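Local coordinates for RidA family protein (Mycobacterium tuberculosis, PDB 3I7T) that is of unknown function but belongs to the YjgF/YER057c/UK114 (RidA) family and assembles as a homotrimer, at residues Glu84-Ala89 with Pro95-Val100. Residues are numbered along the deposited sequence; the frame is centred on the assembly and turned at random.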
ATOM      1  N   GLU A  84      11.096   4.026  17.066  1.00  8.30           N
ATOM      2  CA  GLU A  84      11.641   3.321  18.220  1.00  8.02           C
ATOM      3  C   GLU A  84      10.839   2.074  18.551  1.00  7.16           C
ATOM      4  O   GLU A  84      11.400   1.023  18.854  1.00  6.44           O
ATOM      5  CB  GLU A  84      11.670   4.230  19.443  1.00  8.67           C
ATOM      6  CG  GLU A  84      12.797   5.232  19.437  1.00 12.38           C
ATOM      7  CD  GLU A  84      12.686   6.225  20.572  1.00 16.17           C
ATOM      8  OE1 GLU A  84      12.299   5.813  21.693  1.00 18.60           O
ATOM      9  OE2 GLU A  84      12.987   7.417  20.343  1.00 18.32           O
ATOM     10  N   VAL A  85       9.516   2.208  18.529  1.00  6.50           N
ATOM     11  CA  VAL A  85       8.629   1.087  18.789  1.00  6.03           C
ATOM     12  C   VAL A  85       8.691   0.026  17.669  1.00  6.03           C
ATOM     13  O   VAL A  85       8.672  -1.174  17.936  1.00  5.71           O
ATOM     14  CB  VAL A  85       7.171   1.577  18.997  1.00  5.74           C
ATOM     15  CG1 VAL A  85       6.232   0.405  19.164  1.00  5.75           C
ATOM     16  CG2 VAL A  85       7.075   2.534  20.178  1.00  5.86           C
ATOM     17  N   HIS A  86       8.751   0.476  16.414  1.00  5.80           N
ATOM     18  CA  HIS A  86       8.836  -0.426  15.271  1.00  6.14           C
ATOM     19  C   HIS A  86      10.153  -1.198  15.363  1.00  7.05           C
ATOM     20  O   HIS A  86      10.217  -2.405  15.073  1.00  6.74           O
ATOM     21  CB  HIS A  86       8.762   0.395  13.962  1.00  5.85           C
ATOM     22  CG  HIS A  86       8.663  -0.436  12.714  1.00  4.93           C
ATOM     23  ND1 HIS A  86       9.770  -0.960  12.076  1.00  4.57           N
ATOM     24  CD2 HIS A  86       7.591  -0.816  11.977  1.00  3.89           C
ATOM     25  CE1 HIS A  86       9.385  -1.633  11.005  1.00  5.08           C
ATOM     26  NE2 HIS A  86       8.064  -1.570  10.928  1.00  5.86           N
ATOM     27  N   ALA A  87      11.194  -0.492  15.810  1.00  7.83           N
ATOM     28  CA  ALA A  87      12.539  -1.049  15.934  1.00  9.00           C
ATOM     29  C   ALA A  87      12.606  -2.090  17.044  1.00  9.94           C
ATOM     30  O   ALA A  87      13.231  -3.133  16.875  1.00 10.06           O
ATOM     31  CB  ALA A  87      13.555   0.051  16.182  1.00  8.47           C
ATOM     32  N   GLN A  88      11.965  -1.804  18.176  1.00 11.05           N
ATOM     33  CA  GLN A  88      11.904  -2.766  19.270  1.00 12.50           C
ATOM     34  C   GLN A  88      11.148  -4.026  18.826  1.00 12.40           C
ATOM     35  O   GLN A  88      11.483  -5.133  19.241  1.00 12.22           O
ATOM     36  CB  GLN A  88      11.294  -2.131  20.535  1.00 12.90           C
ATOM     37  CG  GLN A  88      11.796  -2.732  21.876  1.00 16.52           C
ATOM     38  CD  GLN A  88      13.137  -2.149  22.374  1.00 20.51           C
ATOM     39  OE1 GLN A  88      14.003  -1.758  21.583  1.00 22.98           O
ATOM     40  NE2 GLN A  88      13.310  -2.106  23.697  1.00 22.61           N
ATOM     41  N   ALA A  89      10.156  -3.863  17.952  1.00 12.41           N
ATOM     42  CA  ALA A  89       9.418  -5.009  17.421  1.00 12.64           C
ATOM     43  C   ALA A  89      10.179  -5.719  16.283  1.00 13.03           C
ATOM     44  O   ALA A  89      10.162  -6.950  16.185  1.00 13.25           O
ATOM     45  CB  ALA A  89       8.015  -4.579  16.960  1.00 12.42           C
ATOM     46  N   PRO A  95      11.449  -6.081   8.304  1.00  4.95           N
ATOM     47  CA  PRO A  95      10.664  -6.036   7.094  1.00  4.78           C
ATOM     48  C   PRO A  95      10.974  -4.707   6.407  1.00  4.71           C
ATOM     49  O   PRO A  95      11.616  -3.846   7.012  1.00  4.83           O
ATOM     50  CB  PRO A  95       9.232  -6.025   7.633  1.00  4.66           C
ATOM     51  CG  PRO A  95       9.342  -5.225   8.912  1.00  4.78           C
ATOM     52  CD  PRO A  95      10.689  -5.629   9.487  1.00  5.52           C
ATOM     53  N   VAL A  96      10.558  -4.530   5.158  1.00  4.88           N
ATOM     54  CA  VAL A  96      10.616  -3.186   4.556  1.00  5.06           C
ATOM     55  C   VAL A  96       9.493  -2.341   5.160  1.00  5.10           C
ATOM     56  O   VAL A  96       8.499  -2.890   5.639  1.00  5.62           O
ATOM     57  CB  VAL A  96      10.481  -3.245   3.028  1.00  5.28           C
ATOM     58  CG1 VAL A  96      11.444  -4.315   2.454  1.00  2.93           C
ATOM     59  CG2 VAL A  96       9.012  -3.526   2.629  1.00  5.19           C
ATOM     60  N   THR A  97       9.652  -1.017   5.203  1.00  5.65           N
ATOM     61  CA  THR A  97       8.522  -0.161   5.566  1.00  6.34           C
ATOM     62  C   THR A  97       8.453   1.080   4.725  1.00  5.96           C
ATOM     63  O   THR A  97       9.350   1.373   3.934  1.00  5.48           O
ATOM     64  CB  THR A  97       8.605   0.505   6.962  1.00  7.18           C
ATOM     65  OG1 THR A  97       9.786   0.136   7.674  1.00 11.76           O
ATOM     66  CG2 THR A  97       7.356   0.295   7.762  1.00  4.86           C
ATOM     67  N   SER A  98       7.386   1.827   4.974  1.00  5.75           N
ATOM     68  CA  SER A  98       7.243   3.202   4.516  1.00  6.47           C
ATOM     69  C   SER A  98       6.562   3.947   5.626  1.00  6.25           C
ATOM     70  O   SER A  98       5.831   3.347   6.393  1.00  6.26           O
ATOM     71  CB  SER A  98       6.391   3.268   3.252  1.00  6.31           C
ATOM     72  OG  SER A  98       6.898   2.342   2.310  1.00  9.11           O
ATOM     73  N   MET A  99       6.797   5.252   5.715  1.00  6.10           N
ATOM     74  CA  MET A  99       6.072   6.070   6.673  1.00  6.99           C
ATOM     75  C   MET A  99       5.689   7.351   5.986  1.00  7.02           C
ATOM     76  O   MET A  99       6.556   8.081   5.515  1.00  7.25           O
ATOM     77  CB  MET A  99       6.947   6.389   7.886  1.00  6.66           C
ATOM     78  CG  MET A  99       6.206   7.050   9.033  1.00  8.79           C
ATOM     79  SD  MET A  99       7.317   7.682  10.332  1.00 13.05           S
ATOM     80  CE  MET A  99       7.961   6.145  10.971  1.00  9.81           C
ATOM     81  N   VAL A 100       4.396   7.640   5.923  1.00  7.92           N
ATOM     82  CA  VAL A 100       3.972   8.901   5.323  1.00  8.52           C
ATOM     83  C   VAL A 100       2.957   9.611   6.188  1.00  8.80           C
ATOM     84  O   VAL A 100       2.204   8.996   6.938  1.00  8.38           O
ATOM     85  CB  VAL A 100       3.337   8.733   3.939  1.00  8.71           C
ATOM     86  CG1 VAL A 100       4.356   8.171   2.945  1.00  9.53           C
ATOM     87  CG2 VAL A 100       2.076   7.868   4.036  1.00  9.39           C
TER
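The imidazole of His86 meets Thr97 and Pro95 at an oblique angle. CG2 of Thr97 lies 3.7 Å from NE2 of His86. OG1 of Thr97 lies 3.8 Å from CE1 of His86, in contact but not hydrogen-bonded to it. The ring of Pro95 sits beside the same end of the imidazole, with its CG 4.2 Å from His86 CE1. Phe90 also packs against the His86 ring, their planes at about 40°.

His86 reaches out from its helix with CG anti to the backbone N (chi1 -173°), which carries the far end of the imidazole to the other segment. The side chains of His86 and Thr97 approach from opposite directions. Both ring nitrogens are satisfied. ND1 carries a proton and hydrogen-bonds to the backbone O of Val17 of the second subunit, tying this buried site to the trimer interface; NE2 hydrogen-bonds to OG1 of Thr69. Two bonds at different ring positions fix the rotation of the imidazole. OG1 of Thr97 nearly eclipses its backbone N (chi1 -1°), a strained torsion. This OG1 is buried without a hydrogen-bonding partner in the model, so its placement warrants some caution.

The CA atoms of His86 and Thr97 are 9.7 Å apart, so side chains bridge the gap. The contact lies within the beta-alpha-beta unit of strand 66-73, helix 79-90 and strand 99-101. It packs the helix against the chain leading into strand 99-101, an outermost strand within this chain, which pairs in parallel with strand 66-73. On another side of helix 79-90, Val85 and Ala89 rest on helix 41-58.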